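Long-range contacts in Xcc_ctr_Hg (PDB 6NJX), which forms the C-terminal part of an OLD-family protein, with a Toprim domain that binds magnesium ions and probably serves in metal-dependent cleavage of nucleic acids: residues Ile79-Asp84 and Tyr127-Asn132; Ile24-Asp29 and Ile51-Val56. All coordinates share one frame; numbering follows the deposited sequence.

Contact 1: Ile79-Asp84 and Tyr127-Asn132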
ATOM      1  N   ILE A  79      -0.450  -8.369   3.204  1.00 30.84           N
ATOM      2  CA  ILE A  79       0.721  -7.497   3.097  1.00 35.76           C
ATOM      3  C   ILE A  79       0.652  -6.741   1.773  1.00 33.99           C
ATOM      4  O   ILE A  79       0.344  -7.333   0.733  1.00 32.76           O
ATOM      5  CB  ILE A  79       2.047  -8.296   3.193  1.00 33.58           C
ATOM      6  CG1 ILE A  79       2.301  -8.795   4.618  1.00 34.37           C
ATOM      7  CG2 ILE A  79       3.253  -7.493   2.626  1.00 32.76           C
ATOM      8  CD1 ILE A  79       3.478  -9.782   4.702  1.00 39.02           C
ATOM      9  N   LEU A  80       0.920  -5.437   1.828  1.00 34.22           N
ATOM     10  CA  LEU A  80       1.116  -4.565   0.674  1.00 37.56           C
ATOM     11  C   LEU A  80       2.538  -4.022   0.740  1.00 37.42           C
ATOM     12  O   LEU A  80       2.917  -3.388   1.732  1.00 38.29           O
ATOM     13  CB  LEU A  80       0.111  -3.403   0.676  1.00 39.58           C
ATOM     14  CG  LEU A  80      -1.347  -3.853   0.623  1.00 38.33           C
ATOM     15  CD1 LEU A  80      -2.292  -2.757   1.074  1.00 42.36           C
ATOM     16  CD2 LEU A  80      -1.599  -4.203  -0.817  1.00 43.53           C
ATOM     17  N   THR A  81       3.334  -4.293  -0.285  1.00 37.36           N
ATOM     18  CA  THR A  81       4.730  -3.863  -0.264  1.00 43.43           C
ATOM     19  C   THR A  81       5.174  -3.581  -1.699  1.00 48.12           C
ATOM     20  O   THR A  81       4.526  -4.006  -2.664  1.00 43.23           O
ATOM     21  CB  THR A  81       5.612  -4.921   0.428  1.00 42.21           C
ATOM     22  OG1 THR A  81       6.922  -4.386   0.686  1.00 45.36           O
ATOM     23  CG2 THR A  81       5.737  -6.175  -0.418  1.00 40.36           C
ATOM     24  N   ASP A  82       6.276  -2.837  -1.831  1.00 45.70           N
ATOM     25  CA  ASP A  82       6.757  -2.331  -3.117  1.00 48.00           C
ATOM     26  C   ASP A  82       7.876  -3.211  -3.651  1.00 52.64           C
ATOM     27  O   ASP A  82       8.718  -3.683  -2.881  1.00 51.35           O
ATOM     28  CB  ASP A  82       7.263  -0.894  -2.976  1.00 51.23           C
ATOM     29  CG  ASP A  82       6.144   0.093  -2.692  1.00 55.03           C
ATOM     30  OD1 ASP A  82       4.961  -0.237  -2.954  1.00 58.28           O
ATOM     31  OD2 ASP A  82       6.440   1.205  -2.206  1.00 66.16           O
ATOM     32  N   ARG A  83       7.902  -3.409  -4.977  1.00 48.47           N
ATOM     33  CA  ARG A  83       8.913  -4.297  -5.556  1.00 54.83           C
ATOM     34  C   ARG A  83      10.320  -3.753  -5.344  1.00 60.01           C
ATOM     35  O   ARG A  83      11.226  -4.510  -4.972  1.00 63.78           O
ATOM     36  CB  ARG A  83       8.684  -4.545  -7.056  1.00 53.14           C
ATOM     37  CG  ARG A  83       9.729  -5.544  -7.603  1.00 58.35           C
ATOM     38  CD  ARG A  83       9.603  -5.913  -9.088  1.00 67.54           C
ATOM     39  NE  ARG A  83       8.641  -6.986  -9.367  1.00 73.71           N
ATOM     40  CZ  ARG A  83       8.955  -8.153  -9.938  1.00 76.17           C
ATOM     41  NH1 ARG A  83      10.219  -8.422 -10.270  1.00 71.70           N
ATOM     42  NH2 ARG A  83       8.009  -9.060 -10.172  1.00 69.87           N
ATOM     43  N   ASP A  84      10.515  -2.450  -5.580  1.00 56.47           N
ATOM     44  CA  ASP A  84      11.825  -1.780  -5.527  1.00 66.24           C
ATOM     45  C   ASP A  84      12.787  -2.268  -6.621  1.00 64.93           C
ATOM     46  O   ASP A  84      12.640  -1.927  -7.798  1.00 65.92           O
ATOM     47  CB  ASP A  84      12.471  -1.963  -4.148  1.00 65.72           C
ATOM     48  CG  ASP A  84      11.657  -1.348  -3.034  1.00 63.38           C
ATOM     49  OD1 ASP A  84      11.115  -0.236  -3.233  1.00 64.45           O
ATOM     50  OD2 ASP A  84      11.554  -1.982  -1.959  1.00 65.63           O
ATOM     51  N   TYR A 127      -0.096 -11.779   0.245  1.00 36.00           N
ATOM     52  CA  TYR A 127       1.008 -10.821   0.261  1.00 34.86           C
ATOM     53  C   TYR A 127       1.217 -10.330  -1.164  1.00 36.29           C
ATOM     54  O   TYR A 127       1.548 -11.122  -2.056  1.00 39.45           O
ATOM     55  CB  TYR A 127       2.292 -11.448   0.818  1.00 33.83           C
ATOM     56  CG  TYR A 127       2.149 -12.144   2.169  1.00 36.74           C
ATOM     57  CD1 TYR A 127       1.152 -11.778   3.078  1.00 34.73           C
ATOM     58  CD2 TYR A 127       3.031 -13.166   2.538  1.00 38.93           C
ATOM     59  CE1 TYR A 127       1.042 -12.407   4.325  1.00 36.49           C
ATOM     60  CE2 TYR A 127       2.937 -13.795   3.780  1.00 40.44           C
ATOM     61  CZ  TYR A 127       1.943 -13.411   4.669  1.00 40.90           C
ATOM     62  OH  TYR A 127       1.857 -14.040   5.887  1.00 39.62           O
ATOM     63  N   PHE A 128       1.014  -9.038  -1.381  1.00 34.35           N
ATOM     64  CA  PHE A 128       0.938  -8.485  -2.722  1.00 41.67           C
ATOM     65  C   PHE A 128       1.993  -7.417  -2.924  1.00 41.59           C
ATOM     66  O   PHE A 128       2.244  -6.593  -2.032  1.00 40.17           O
ATOM     67  CB  PHE A 128      -0.461  -7.919  -2.989  1.00 39.40           C
ATOM     68  CG  PHE A 128      -1.517  -8.975  -2.998  1.00 38.79           C
ATOM     69  CD1 PHE A 128      -1.721  -9.759  -4.127  1.00 37.61           C
ATOM     70  CD2 PHE A 128      -2.258  -9.230  -1.860  1.00 37.28           C
ATOM     71  CE1 PHE A 128      -2.690 -10.757  -4.135  1.00 38.81           C
ATOM     72  CE2 PHE A 128      -3.242 -10.222  -1.849  1.00 38.32           C
ATOM     73  CZ  PHE A 128      -3.461 -10.989  -2.989  1.00 39.86           C
ATOM     74  N   VAL A 129       2.588  -7.438  -4.116  1.00 40.72           N
ATOM     75  CA  VAL A 129       3.693  -6.571  -4.492  1.00 40.56           C
ATOM     76  C   VAL A 129       3.211  -5.580  -5.547  1.00 46.87           C
ATOM     77  O   VAL A 129       2.576  -5.957  -6.542  1.00 42.37           O
ATOM     78  CB  VAL A 129       4.894  -7.384  -5.012  1.00 44.16           C
ATOM     79  CG1 VAL A 129       5.975  -6.444  -5.605  1.00 44.17           C
ATOM     80  CG2 VAL A 129       5.483  -8.235  -3.889  1.00 41.31           C
ATOM     81  N   ASN A 130       3.535  -4.319  -5.329  1.00 44.12           N
ATOM     82  CA  ASN A 130       3.276  -3.243  -6.264  1.00 49.85           C
ATOM     83  C   ASN A 130       4.543  -2.975  -7.083  1.00 56.29           C
ATOM     84  O   ASN A 130       5.640  -2.838  -6.521  1.00 52.48           O
ATOM     85  CB  ASN A 130       2.841  -2.033  -5.443  1.00 47.39           C
ATOM     86  CG  ASN A 130       2.784  -0.754  -6.214  1.00 57.30           C
ATOM     87  OD1 ASN A 130       2.249  -0.688  -7.332  1.00 58.07           O
ATOM     88  ND2 ASN A 130       3.299   0.316  -5.582  1.00 61.51           N
ATOM     89  N   GLU A 131       4.392  -2.899  -8.403  1.00 56.30           N
ATOM     90  CA  GLU A 131       5.521  -2.657  -9.295  1.00 64.36           C
ATOM     91  C   GLU A 131       5.865  -1.182  -9.454  1.00 67.10           C
ATOM     92  O   GLU A 131       6.898  -0.873 -10.051  1.00 72.26           O
ATOM     93  CB  GLU A 131       5.250  -3.246 -10.689  1.00 68.21           C
ATOM     94  CG  GLU A 131       4.914  -4.746 -10.729  1.00 72.66           C
ATOM     95  CD  GLU A 131       6.129  -5.649 -10.501  1.00 77.71           C
ATOM     96  OE1 GLU A 131       6.166  -6.373  -9.466  1.00 71.98           O
ATOM     97  OE2 GLU A 131       7.049  -5.627 -11.357  1.00 80.36           O
ATOM     98  N   ASN A 132       5.034  -0.265  -8.955  1.00 67.53           N
ATOM     99  CA  ASN A 132       5.243   1.175  -9.132  1.00 69.23           C
ATOM    100  C   ASN A 132       4.818   1.899  -7.863  1.00 70.03           C
ATOM    101  O   ASN A 132       3.622   1.912  -7.548  1.00 70.83           O
ATOM    102  CB  ASN A 132       4.431   1.723 -10.317  1.00 71.16           C
ATOM    103  CG  ASN A 132       4.293   0.721 -11.459  1.00 78.41           C
ATOM    104  OD1 ASN A 132       5.216   0.549 -12.263  1.00 85.49           O
ATOM    105  ND2 ASN A 132       3.138   0.054 -11.534  1.00 73.71           N
TER
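Ile-79 lies beside Tyr-127 and bonds to Phe-128 where strands 79-82 and 127-130 run parallel, an edge pair of the Toprim sheet. Main-chain bonds come first: Phe-128 N donates to Ile-79 O (2.8 Å), Phe-128 O receives Thr-81 N, Thr-81 O takes Asn-130 N, and Asn-130 O takes Arg-83 N, just beyond the strand end.

Among the apolar contacts, Ile-79, extended beyond its beta branch, reaches far enough to lay its CD1 methyl over a face of the Tyr-127 ring, 3.6 Å from its centroid, in a CH-pi contact. Val-129 CG1 rests on Arg-83 CB at 3.6 Å.

Polar side chains gather at the C-terminal ends, near the magnesium ligands Asp-82 and Asp-84, which match the DxD motif of Toprim domains. Asn-130 ND2 donates to Asp-82 OD1 at 3.2 Å; the bond is straight (168°) but reaches the oxygen from above the carboxylate plane. The same ND2 donates, along a bent path, to Asn-132 O (2.6 Å), and the two bonds limit rotation of the amide. Arg-83, bent at chi3 (-84°), brings NE to the syn side of Glu-131 OE1 at 2.6 Å in a salt bridge; its NH2 makes another with Asp-116.

Helix 93-104 packs on the face of Tyr-127 and Val-129, helix 208-225 on that of Leu-80, Phe-128 and Asn-130, and strand 22-26 flanks strand 77-82 on its other side.

Contact 2: Ile24-Asp29 and Ile51-Val56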
ATOM      1  N   ILE A  24      -4.331  -5.499   7.899  1.00 33.40           N
ATOM      2  CA  ILE A  24      -3.708  -5.149   6.635  1.00 34.39           C
ATOM      3  C   ILE A  24      -2.353  -4.526   6.955  1.00 31.11           C
ATOM      4  O   ILE A  24      -2.286  -3.413   7.489  1.00 36.46           O
ATOM      5  CB  ILE A  24      -4.590  -4.191   5.829  1.00 33.24           C
ATOM      6  CG1 ILE A  24      -5.889  -4.929   5.373  1.00 33.32           C
ATOM      7  CG2 ILE A  24      -3.790  -3.601   4.672  1.00 32.10           C
ATOM      8  CD1 ILE A  24      -6.999  -3.946   4.925  1.00 33.34           C
ATOM      9  N   LEU A  25      -1.278  -5.239   6.629  1.00 31.14           N
ATOM     10  CA  LEU A  25       0.080  -4.768   6.920  1.00 37.43           C
ATOM     11  C   LEU A  25       0.627  -3.951   5.754  1.00 34.36           C
ATOM     12  O   LEU A  25       0.610  -4.398   4.590  1.00 33.81           O
ATOM     13  CB  LEU A  25       1.015  -5.939   7.226  1.00 32.39           C
ATOM     14  CG  LEU A  25       0.735  -6.702   8.514  1.00 34.14           C
ATOM     15  CD1 LEU A  25       1.558  -8.014   8.479  1.00 31.65           C
ATOM     16  CD2 LEU A  25       1.045  -5.834   9.742  1.00 38.16           C
ATOM     17  N   VAL A  26       1.167  -2.786   6.091  1.00 32.79           N
ATOM     18  CA  VAL A  26       1.462  -1.709   5.158  1.00 37.43           C
ATOM     19  C   VAL A  26       2.826  -1.111   5.537  1.00 38.13           C
ATOM     20  O   VAL A  26       3.270  -1.229   6.677  1.00 37.51           O
ATOM     21  CB  VAL A  26       0.279  -0.713   5.255  1.00 38.98           C
ATOM     22  CG1 VAL A  26       0.665   0.710   5.583  1.00 42.68           C
ATOM     23  CG2 VAL A  26      -0.720  -0.911   4.116  1.00 37.11           C
ATOM     24  N   GLU A  27       3.520  -0.495   4.561  1.00 37.35           N
ATOM     25  CA  GLU A  27       4.898  -0.044   4.808  1.00 43.08           C
ATOM     26  C   GLU A  27       4.961   1.290   5.549  1.00 45.74           C
ATOM     27  O   GLU A  27       5.837   1.485   6.406  1.00 45.55           O
ATOM     28  CB  GLU A  27       5.671   0.090   3.497  1.00 42.20           C
ATOM     29  CG  GLU A  27       6.193  -1.206   2.929  1.00 44.98           C
ATOM     30  CD  GLU A  27       6.949  -0.975   1.637  1.00 52.45           C
ATOM     31  OE1 GLU A  27       7.140  -1.941   0.862  1.00 48.17           O
ATOM     32  OE2 GLU A  27       7.354   0.188   1.396  1.00 59.59           O
ATOM     33  N   GLY A  28       4.082   2.235   5.216  1.00 43.04           N
ATOM     34  CA  GLY A  28       4.153   3.534   5.864  1.00 47.80           C
ATOM     35  C   GLY A  28       2.843   4.284   5.966  1.00 50.67           C
ATOM     36  O   GLY A  28       1.765   3.729   5.708  1.00 47.22           O
ATOM     37  N   ASP A  29       2.944   5.572   6.323  1.00 47.49           N
ATOM     38  CA  ASP A  29       1.773   6.391   6.637  1.00 50.87           C
ATOM     39  C   ASP A  29       0.890   6.671   5.427  1.00 48.24           C
ATOM     40  O   ASP A  29      -0.316   6.876   5.591  1.00 49.83           O
ATOM     41  CB  ASP A  29       2.208   7.725   7.246  1.00 55.28           C
ATOM     42  CG  ASP A  29       2.480   7.619   8.730  1.00 59.45           C
ATOM     43  OD1 ASP A  29       2.113   6.579   9.328  1.00 59.37           O
ATOM     44  OD2 ASP A  29       3.046   8.582   9.297  1.00 69.15           O
ATOM     45  N   ILE A  51     -11.326  -4.872  10.774  1.00 42.80           N
ATOM     46  CA  ILE A  51     -10.028  -4.955  10.116  1.00 42.58           C
ATOM     47  C   ILE A  51      -9.299  -3.648  10.363  1.00 41.71           C
ATOM     48  O   ILE A  51      -9.860  -2.567  10.143  1.00 45.77           O
ATOM     49  CB  ILE A  51     -10.178  -5.243   8.611  1.00 44.81           C
ATOM     50  CG1 ILE A  51     -10.763  -6.642   8.405  1.00 43.03           C
ATOM     51  CG2 ILE A  51      -8.843  -5.091   7.869  1.00 40.78           C
ATOM     52  CD1 ILE A  51     -11.367  -6.860   7.029  1.00 42.56           C
ATOM     53  N   THR A  52      -8.067  -3.740  10.856  1.00 44.10           N
ATOM     54  CA  THR A  52      -7.238  -2.564  11.088  1.00 43.78           C
ATOM     55  C   THR A  52      -6.061  -2.550  10.114  1.00 42.99           C
ATOM     56  O   THR A  52      -5.534  -3.598   9.726  1.00 39.22           O
ATOM     57  CB  THR A  52      -6.719  -2.501  12.548  1.00 53.40           C
ATOM     58  OG1 THR A  52      -5.927  -3.661  12.838  1.00 53.47           O
ATOM     59  CG2 THR A  52      -7.883  -2.443  13.538  1.00 51.58           C
ATOM     60  N   VAL A  53      -5.666  -1.339   9.716  1.00 40.97           N
ATOM     61  CA  VAL A  53      -4.515  -1.102   8.849  1.00 39.83           C
ATOM     62  C   VAL A  53      -3.341  -0.708   9.743  1.00 44.01           C
ATOM     63  O   VAL A  53      -3.417   0.280  10.486  1.00 46.82           O
ATOM     64  CB  VAL A  53      -4.815  -0.010   7.812  1.00 43.72           C
ATOM     65  CG1 VAL A  53      -3.661   0.122   6.812  1.00 43.25           C
ATOM     66  CG2 VAL A  53      -6.143  -0.328   7.068  1.00 40.27           C
ATOM     67  N   CYS A  54      -2.245  -1.458   9.658  1.00 40.35           N
ATOM     68  CA  CYS A  54      -1.109  -1.303  10.559  0.50 42.72           C
ATOM     69  C   CYS A  54       0.159  -1.052   9.748  1.00 43.32           C
ATOM     70  O   CYS A  54       0.534  -1.866   8.893  1.00 38.35           O
ATOM     71  CB  CYS A  54      -0.970  -2.543  11.450  0.50 44.80           C
ATOM     72  SG  CYS A  54       0.627  -2.725  12.287  0.50 56.74           S
ATOM     73  N   SER A  55       0.815   0.075  10.012  1.00 40.35           N
ATOM     74  CA  SER A  55       2.079   0.399   9.369  1.00 43.33           C
ATOM     75  C   SER A  55       3.235  -0.289  10.105  1.00 44.17           C
ATOM     76  O   SER A  55       3.354  -0.173  11.325  1.00 42.19           O
ATOM     77  CB  SER A  55       2.286   1.915   9.362  1.00 45.13           C
ATOM     78  OG  SER A  55       3.542   2.234   8.795  1.00 48.60           O
ATOM     79  N   VAL A  56       4.077  -1.026   9.367  1.00 42.61           N
ATOM     80  CA  VAL A  56       5.277  -1.610   9.969  1.00 46.89           C
ATOM     81  C   VAL A  56       6.456  -0.624   9.957  1.00 47.51           C
ATOM     82  O   VAL A  56       7.549  -0.968  10.425  1.00 48.41           O
ATOM     83  CB  VAL A  56       5.642  -2.963   9.290  1.00 44.00           C
ATOM     84  CG1 VAL A  56       4.416  -3.908   9.227  1.00 41.71           C
ATOM     85  CG2 VAL A  56       6.239  -2.777   7.895  1.00 40.71           C
TER
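From CB outward, Ile-24 shows how a branched residue fills the start of this parallel pair. Its CB lies 4.1 Å from Thr-52 O, in the van der Waals range. CG1, set opposite the carbonyl carbon (chi1 -67°), heads for strand 51-55 and comes to 3.9 Å from Ile-51 CG2. The terminal CD1 touches that same methyl at 3.7 Å and has Val-53 CG2 on its flank at 4.3 Å, while the other branch, CG2, meets Leu-80 of strand 77-82. Beta-branched isoleucine can thus serve two neighbouring strands.

Val-26 continues this face, its CG2 near Val-53 CG1. Leu-25, on the reverse face, brings CD2 to 3.9 Å from Val-56 CG1, the two side chains crossing at about a right angle; Tyr-64 of helix 62-68 touches both.

Along the main chain, Ile-24 bonds through N to Thr-52 O and through O to Cys-54 N, then Val-26 through N to Cys-54 O and through O to Val-56 N. At the end of strand 51-55, Ser-55 OG lies 3.3 Å from CA of Gly-28, the N-cap of helix 29-41, and bonds to Gly-57 N.

The pairing leaves reactive groups to other partners. OE1 of the magnesium ligand Glu-27 bonds to Thr-81 OG1 and Asp-82 N. Cys-54, modelled in two conformers, packs SG on Leu-25 CD2 in one; its side chain lies about 3 Å from a bound mercury ion, consistent with thiol affinity for mercury.

Following the chain from the N terminus, strand 22-26 leads into helices 29-41 and 46-49 before strand 51-55 returns beside it, and contact 2 closes this first loop. Helix 62-68 then carries the chain to strand 77-82, laid on the other side of strand 22-26. After the unmodelled residues 85-90, helices 93-104 and 115-123 lead to strand 127-130, and contact 1 closes the second loop. The two loops follow in series, neither nesting nor crossing. They form the outer pairings of the order 51-55, 22-26, 77-82, 127-130; backbone bonds of Leu-25 with Val-78 and Leu-80 join the inner strands, whose junction brings the magnesium ligands of the two contacts together.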